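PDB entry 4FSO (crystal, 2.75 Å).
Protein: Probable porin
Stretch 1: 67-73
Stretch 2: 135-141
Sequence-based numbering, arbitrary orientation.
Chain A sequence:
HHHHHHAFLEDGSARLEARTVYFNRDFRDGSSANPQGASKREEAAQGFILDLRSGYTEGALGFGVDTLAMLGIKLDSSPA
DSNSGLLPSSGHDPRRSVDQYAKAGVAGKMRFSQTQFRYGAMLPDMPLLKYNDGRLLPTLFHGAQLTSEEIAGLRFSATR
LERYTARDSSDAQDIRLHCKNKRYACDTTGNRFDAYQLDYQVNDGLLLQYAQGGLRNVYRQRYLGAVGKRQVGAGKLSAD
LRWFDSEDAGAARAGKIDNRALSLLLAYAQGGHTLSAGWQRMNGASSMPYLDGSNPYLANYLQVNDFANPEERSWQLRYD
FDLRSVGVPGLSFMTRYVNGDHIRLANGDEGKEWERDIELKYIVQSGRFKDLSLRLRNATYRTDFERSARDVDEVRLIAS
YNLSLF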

ATOM      1  N   THR A  67       6.961  18.443  -6.993  1.00 37.01           N
ATOM      2  CA  THR A  67       6.100  18.522  -8.142  1.00 39.64           C
ATOM      3  C   THR A  67       5.894  17.153  -8.718  1.00 41.62           C
ATOM      4  O   THR A  67       6.849  16.390  -8.925  1.00 39.29           O
ATOM      5  CB  THR A  67       6.733  19.391  -9.197  1.00 53.30           C
ATOM      6  OG1 THR A  67       8.143  19.165  -9.167  1.00 56.54           O
ATOM      7  CG2 THR A  67       6.469  20.855  -8.898  1.00 62.72           C
ATOM      8  N   LEU A  68       4.633  16.838  -8.969  1.00 35.20           N
ATOM      9  CA  LEU A  68       4.306  15.600  -9.638  1.00 33.06           C
ATOM     10  C   LEU A  68       3.605  15.855 -10.957  1.00 34.15           C
ATOM     11  O   LEU A  68       2.718  16.707 -11.065  1.00 36.96           O
ATOM     12  CB  LEU A  68       3.460  14.724  -8.734  1.00 45.58           C
ATOM     13  CG  LEU A  68       4.278  14.211  -7.563  1.00 51.05           C
ATOM     14  CD1 LEU A  68       3.525  14.462  -6.258  1.00 60.32           C
ATOM     15  CD2 LEU A  68       4.611  12.732  -7.766  1.00 50.02           C
ATOM     16  N   ALA A  69       4.027  15.122 -11.972  1.00 33.82           N
ATOM     17  CA  ALA A  69       3.398  15.219 -13.268  1.00 45.35           C
ATOM     18  C   ALA A  69       3.242  13.807 -13.782  1.00 47.31           C
ATOM     19  O   ALA A  69       4.184  13.007 -13.689  1.00 42.34           O
ATOM     20  CB  ALA A  69       4.258  16.033 -14.209  1.00 48.30           C
ATOM     21  N   MET A  70       2.056  13.486 -14.295  1.00 39.45           N
ATOM     22  CA  MET A  70       1.827  12.149 -14.828  1.00 43.00           C
ATOM     23  C   MET A  70       1.104  12.196 -16.154  1.00 46.16           C
ATOM     24  O   MET A  70       0.325  13.115 -16.428  1.00 51.92           O
ATOM     25  CB  MET A  70       1.053  11.291 -13.835  1.00 53.69           C
ATOM     26  CG  MET A  70       1.670  11.276 -12.464  1.00 57.49           C
ATOM     27  SD  MET A  70       0.461  10.998 -11.180  1.00 65.27           S
ATOM     28  CE  MET A  70       1.440  11.391  -9.729  1.00 99.22           C
ATOM     29  N   LEU A  71       1.369  11.185 -16.971  1.00 40.71           N
ATOM     30  CA  LEU A  71       0.864  11.137 -18.331  1.00 45.90           C
ATOM     31  C   LEU A  71       0.632   9.681 -18.740  1.00 49.48           C
ATOM     32  O   LEU A  71       1.567   8.871 -18.755  1.00 54.68           O
ATOM     33  CB  LEU A  71       1.867  11.794 -19.287  1.00 38.79           C
ATOM     34  CG  LEU A  71       1.294  11.955 -20.692  1.00 47.76           C
ATOM     35  CD1 LEU A  71       0.169  12.992 -20.671  1.00 52.55           C
ATOM     36  CD2 LEU A  71       2.362  12.310 -21.718  1.00 52.21           C
ATOM     37  N   GLY A  72      -0.612   9.349 -19.068  1.00 44.71           N
ATOM     38  CA  GLY A  72      -0.959   7.967 -19.343  1.00 65.19           C
ATOM     39  C   GLY A  72      -1.752   7.737 -20.616  1.00 70.15           C
ATOM     40  O   GLY A  72      -2.378   8.653 -21.142  1.00 65.89           O
ATOM     41  N   ILE A  73      -1.722   6.505 -21.114  1.00 75.35           N
ATOM     42  CA  ILE A  73      -2.554   6.123 -22.252  1.00 75.82           C
ATOM     43  C   ILE A  73      -2.796   4.613 -22.313  1.00 75.07           C
ATOM     44  O   ILE A  73      -2.001   3.818 -21.804  1.00 67.55           O
ATOM     45  CB  ILE A  73      -1.955   6.604 -23.584  1.00 68.09           C
ATOM     46  CG1 ILE A  73      -2.985   6.459 -24.703  1.00 75.88           C
ATOM     47  CG2 ILE A  73      -0.683   5.848 -23.905  1.00 55.44           C
ATOM     48  CD1 ILE A  73      -4.154   7.425 -24.601  1.00 72.33           C
TER
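Stretch 2 (135-141) RLLPTLF

Stretch 1 is extended, with strand geometry from T67 to G72. Stretch 2 lies against it as a loop from R135 to T139 and becomes a strand at L140 and F141. The touching parts run in roughly opposite senses, with end-to-end directions 145° apart. No hydrogen bond joins the two, so the contact is one of apolar packing rather than sheet pairing. Together they bury 351 Å².

Alternation along the strand sets the pattern: the CA-to-CB bonds of L68 and M70 point toward stretch 2, while those of A69 and L71 point away. L68 meets L140, CD1 to CD1, at 4.2 Å; their CA atoms are 8.9 Å apart.

M70 is the centre of the interface and has the largest covered area. Its CB lies 3.7 Å from CD1 of L137. Chi2 and chi3 are both t, so the side chain is extended, and its CE reaches CD1 of L140 at 3.7 Å and CG of P138 at 3.9 Å. L71 contributes backbone, its N 3.8 Å from CD1 of L137.

G72 has no side chain, and leucines pack on its backbone. Its CA is 3.6 Å from CD2 of L136, and its N is 3.6 Å from CD1 of L137. A CB here would clash with CD2 of L136, at 2.8 Å. At I73, the N lies 3.8 Å from CD2 of L136, while the CA-to-CB bond points away.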

ATOM      1  N   ARG A 135      -1.939   0.408 -10.458  1.00 98.69           N
ATOM      2  CA  ARG A 135      -2.414   0.788 -11.789  1.00107.53           C
ATOM      3  C   ARG A 135      -1.308   1.556 -12.520  1.00106.71           C
ATOM      4  O   ARG A 135      -0.139   1.465 -12.135  1.00106.38           O
ATOM      5  CB  ARG A 135      -3.729   1.580 -11.732  1.00115.07           C
ATOM      6  CG  ARG A 135      -4.972   0.726 -11.419  1.00114.09           C
ATOM      7  CD  ARG A 135      -5.206  -0.379 -12.460  1.00104.67           C
ATOM      8  NE  ARG A 135      -5.400  -1.692 -11.838  1.00 93.64           N
ATOM      9  CZ  ARG A 135      -6.461  -2.474 -12.023  1.00 84.28           C
ATOM     10  NH1 ARG A 135      -7.446  -2.098 -12.831  1.00 77.45           N
ATOM     11  NH2 ARG A 135      -6.535  -3.644 -11.403  1.00 79.31           N
ATOM     12  N   LEU A 136      -1.671   2.301 -13.564  1.00102.00           N
ATOM     13  CA  LEU A 136      -0.673   2.962 -14.417  1.00 88.95           C
ATOM     14  C   LEU A 136      -0.013   4.177 -13.751  1.00 75.16           C
ATOM     15  O   LEU A 136       1.219   4.319 -13.735  1.00 57.35           O
ATOM     16  CB  LEU A 136      -1.292   3.372 -15.761  1.00 70.75           C
ATOM     17  CG  LEU A 136      -0.316   4.080 -16.699  1.00 58.82           C
ATOM     18  CD1 LEU A 136       0.791   3.136 -17.133  1.00 51.20           C
ATOM     19  CD2 LEU A 136      -1.032   4.669 -17.899  1.00 68.36           C
ATOM     20  N   LEU A 137      -0.851   5.054 -13.216  1.00 69.81           N
ATOM     21  CA  LEU A 137      -0.386   6.262 -12.560  1.00 59.59           C
ATOM     22  C   LEU A 137      -0.986   6.248 -11.158  1.00 59.06           C
ATOM     23  O   LEU A 137      -2.174   5.956 -10.990  1.00 62.70           O
ATOM     24  CB  LEU A 137      -0.832   7.499 -13.350  1.00 56.29           C
ATOM     25  CG  LEU A 137      -0.630   7.483 -14.881  1.00 52.85           C
ATOM     26  CD1 LEU A 137      -1.129   8.773 -15.525  1.00 56.34           C
ATOM     27  CD2 LEU A 137       0.822   7.201 -15.284  1.00 39.57           C
ATOM     28  N   PRO A 138      -0.159   6.529 -10.139  1.00 53.37           N
ATOM     29  CA  PRO A 138      -0.631   6.457  -8.750  1.00 54.99           C
ATOM     30  C   PRO A 138      -1.789   7.416  -8.453  1.00 64.58           C
ATOM     31  O   PRO A 138      -2.123   8.281  -9.264  1.00 75.20           O
ATOM     32  CB  PRO A 138       0.610   6.837  -7.925  1.00 51.93           C
ATOM     33  CG  PRO A 138       1.529   7.536  -8.883  1.00 51.21           C
ATOM     34  CD  PRO A 138       1.254   6.940 -10.234  1.00 53.60           C
ATOM     35  N   THR A 139      -2.420   7.239  -7.301  1.00 64.45           N
ATOM     36  CA  THR A 139      -3.447   8.165  -6.861  1.00 56.56           C
ATOM     37  C   THR A 139      -2.742   9.421  -6.396  1.00 55.07           C
ATOM     38  O   THR A 139      -1.563   9.393  -6.063  1.00 63.42           O
ATOM     39  CB  THR A 139      -4.240   7.601  -5.682  1.00 59.30           C
ATOM     40  OG1 THR A 139      -4.265   6.168  -5.762  1.00 72.13           O
ATOM     41  CG2 THR A 139      -5.653   8.154  -5.694  1.00 51.46           C
ATOM     42  N   LEU A 140      -3.463  10.522  -6.355  1.00 44.62           N
ATOM     43  CA  LEU A 140      -2.849  11.776  -6.002  1.00 47.54           C
ATOM     44  C   LEU A 140      -3.700  12.441  -4.945  1.00 44.67           C
ATOM     45  O   LEU A 140      -4.840  12.794  -5.215  1.00 50.94           O
ATOM     46  CB  LEU A 140      -2.778  12.666  -7.241  1.00 53.99           C
ATOM     47  CG  LEU A 140      -1.751  13.788  -7.137  1.00 60.80           C
ATOM     48  CD1 LEU A 140      -0.367  13.184  -7.076  1.00 65.32           C
ATOM     49  CD2 LEU A 140      -1.858  14.743  -8.294  1.00 59.97           C
ATOM     50  N   PHE A 141      -3.171  12.616  -3.742  1.00 38.85           N
ATOM     51  CA  PHE A 141      -3.962  13.291  -2.717  1.00 42.31           C
ATOM     52  C   PHE A 141      -3.526  14.720  -2.557  1.00 46.76           C
ATOM     53  O   PHE A 141      -2.423  15.091  -2.955  1.00 53.82           O
ATOM     54  CB  PHE A 141      -3.939  12.528  -1.395  1.00 36.32           C
ATOM     55  CG  PHE A 141      -4.594  11.187  -1.488  1.00 29.09           C
ATOM     56  CD1 PHE A 141      -5.913  11.019  -1.112  1.00 32.12           C
ATOM     57  CD2 PHE A 141      -3.902  10.098  -2.005  1.00 24.23           C
ATOM     58  CE1 PHE A 141      -6.534   9.778  -1.219  1.00 36.16           C
ATOM     59  CE2 PHE A 141      -4.512   8.844  -2.105  1.00 34.06           C
ATOM     60  CZ  PHE A 141      -5.831   8.685  -1.715  1.00 27.79           C
TER